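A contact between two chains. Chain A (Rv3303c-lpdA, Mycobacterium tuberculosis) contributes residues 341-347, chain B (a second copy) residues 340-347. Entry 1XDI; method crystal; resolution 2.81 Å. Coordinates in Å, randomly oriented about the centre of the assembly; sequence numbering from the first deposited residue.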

# COMPACT_ATOMS: atom_id res chain seq x y z
N GLY A 341 13.89 9.52 19.44
CA GLY A 341 12.46 9.27 19.48
C GLY A 341 11.69 9.44 18.21
O GLY A 341 10.56 9.92 18.23
N GLU A 342 12.27 9.06 17.09
CA GLU A 342 11.54 9.19 15.84
C GLU A 342 10.98 7.86 15.38
O GLU A 342 11.07 6.88 16.11
N GLY A 343 10.37 7.81 14.21
CA GLY A 343 9.86 6.53 13.75
C GLY A 343 11.03 5.59 13.44
O GLY A 343 12.03 6.02 12.86
N VAL A 344 10.95 4.31 13.81
CA VAL A 344 12.07 3.41 13.54
C VAL A 344 11.71 2.11 12.86
O VAL A 344 10.83 1.43 13.33
N SER A 345 12.44 1.74 11.81
CA SER A 345 12.22 0.48 11.11
C SER A 345 13.51 -0.34 11.05
O SER A 345 14.38 -0.05 10.22
N PRO A 346 13.66 -1.39 11.87
CA PRO A 346 14.92 -2.19 11.80
C PRO A 346 15.42 -2.54 10.36
O PRO A 346 14.61 -2.73 9.46
N ILE A 347 16.74 -2.61 10.15
CA ILE A 347 17.27 -2.95 8.81
C ILE A 347 16.93 -4.46 8.58
O ILE A 347 17.05 -5.27 9.49
N LEU B 340 12.41 -2.55 23.16
CA LEU B 340 12.84 -3.91 22.83
C LEU B 340 13.33 -4.02 21.44
O LEU B 340 13.49 -5.13 20.92
N GLY B 341 13.58 -2.87 20.83
CA GLY B 341 14.14 -2.85 19.49
C GLY B 341 13.32 -3.31 18.34
O GLY B 341 13.85 -3.86 17.40
N GLU B 342 12.02 -3.09 18.38
CA GLU B 342 11.17 -3.48 17.27
C GLU B 342 10.77 -2.24 16.44
O GLU B 342 11.21 -1.13 16.74
N GLY B 343 9.99 -2.43 15.38
CA GLY B 343 9.57 -1.30 14.57
C GLY B 343 8.79 -0.35 15.46
O GLY B 343 8.07 -0.81 16.32
N VAL B 344 8.92 0.97 15.31
CA VAL B 344 8.16 1.87 16.16
C VAL B 344 7.46 2.91 15.30
O VAL B 344 8.09 3.52 14.46
N SER B 345 6.17 3.14 15.53
CA SER B 345 5.42 4.11 14.73
C SER B 345 4.75 4.98 15.73
O SER B 345 3.73 4.54 16.33
N PRO B 346 5.23 6.23 15.90
CA PRO B 346 4.65 7.16 16.86
C PRO B 346 3.15 7.29 16.73
O PRO B 346 2.58 7.11 15.65
N ILE B 347 2.51 7.56 17.85
CA ILE B 347 1.07 7.67 17.82
C ILE B 347 0.66 9.04 17.29
O ILE B 347 1.11 10.06 17.78

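The unusual feature of this contact is that the same residue of two copies, Val344, pairs with itself through a complete pair of backbone hydrogen bonds, although neither stretch forms a regular strand. A:Val344 and B:Val344 make a single antiparallel bridge, their CA atoms 5.0 Å apart. A:Val344 N donates to B:Val344 O at 3.0 Å, and B:Val344 N returns the bond to A:Val344 O at 2.8 Å, with N-H...O angles of 156° and 161°. All the hydrogen bonding between the stretches is thus main chain to main chain, and the side chains add shape rather than polar partners.

The two valines have nearly the same backbone conformation, with phi near -130° and psi near 132°, an extended form that beta-branched residues favour. Both adopt the t rotamer. Their CA-to-CB bonds point sideways to the opposing stretch, while the main-chain amide and carbonyl make the bridge. They approach only loosely: the closest side-chain pair, A:Val344 CB and B:Val344 CG2, is 4.4 Å apart. Both valines are buried in the assembly, a setting that suits a compact apolar side chain.

The prolines are the side chains that point toward the partner. Lacking an amide hydrogen, proline cannot donate a further rung to such a ladder; here its ring serves as an apolar surface instead. Both rings have the C-gamma exo pucker. A:Pro346 CD lies 3.6 Å from B:Gly343 CA, while A:Pro346 CG is 4.0 Å from both B:Glu342 C and B:Gly341 O. The reciprocal contact places B:Pro346 CD 3.8 Å from A:Gly343 CA and B:Pro346 CG 4.3 Å from A:Glu342 C.

Each ring packs on the main chain of Gly343, which has no side chain, and of Glu342, whose CA-to-CB bond points away. The glycine CA groups also approach the carbonyls of the bridge: B:Gly343 CA is 3.3 Å from A:Val344 O, and A:Gly343 CA is 3.6 Å from B:Val344 O, both as CA-H...O contacts. There would be room for a CB at either position, so packing against the other stretch does not by itself demand glycine. At A:Gly341 and B:Gly341, by contrast, positive phi itself favours glycine.

The CA-to-CB bonds of A:Glu342 and B:Glu342 point away; chi1 is -91°, between wells, in A:Glu342 and m in B:Glu342, with chi2 t in both. A:Glu342 OE2 is hydrogen-bonded elsewhere in the structure. A:Ser345 and B:Ser345 also point away, and their m rotamers accompany hydroxyls hydrogen-bonded elsewhere in the structure. This arrangement keeps charged and hydroxyl groups out of the valine and proline contacts.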

# COMPACT_ATOMS: atom_id res chain seq x y z
CB GLU A 342 12.45 9.79 14.79
CG GLU A 342 12.35 11.28 14.77
CD GLU A 342 13.19 11.88 13.66
OE1 GLU A 342 13.48 11.19 12.65
OE2 GLU A 342 13.57 13.07 13.79
CB VAL A 344 12.80 2.98 14.84
CG1 VAL A 344 14.01 2.16 14.47
CG2 VAL A 344 13.21 4.15 15.65
CB SER A 345 11.82 0.72 9.65
OG SER A 345 10.93 1.81 9.48
CB PRO A 346 14.58 -3.45 12.58
CG PRO A 346 13.44 -2.99 13.54
CD PRO A 346 12.64 -1.99 12.76
CB ILE A 347 18.85 -2.81 8.68
CG1 ILE A 347 19.39 -1.58 9.39
CG2 ILE A 347 19.24 -2.55 7.28
CD1 ILE A 347 19.47 -1.72 11.00
CB LEU B 340 11.70 -4.91 23.10
CG LEU B 340 11.45 -5.04 24.61
CD1 LEU B 340 10.28 -5.90 24.90
CD2 LEU B 340 12.67 -5.61 25.26
CB GLU B 342 9.98 -4.25 17.83
CG GLU B 342 10.36 -5.71 17.96
CD GLU B 342 9.35 -6.58 18.72
OE1 GLU B 342 8.10 -6.36 18.57
OE2 GLU B 342 9.81 -7.51 19.45
CB VAL B 344 9.04 2.64 17.16
CG1 VAL B 344 8.15 3.37 18.09
CG2 VAL B 344 9.96 1.75 17.93
CB SER B 345 4.29 3.46 13.94
OG SER B 345 4.69 2.33 13.21
CB PRO B 346 5.40 8.45 16.59
CG PRO B 346 6.72 7.97 16.14
CD PRO B 346 6.30 6.91 15.16
CB ILE B 347 0.48 7.38 19.21
CG1 ILE B 347 -0.98 7.82 19.27
CG2 ILE B 347 1.35 8.03 20.28
CD1 ILE B 347 -1.69 7.32 20.51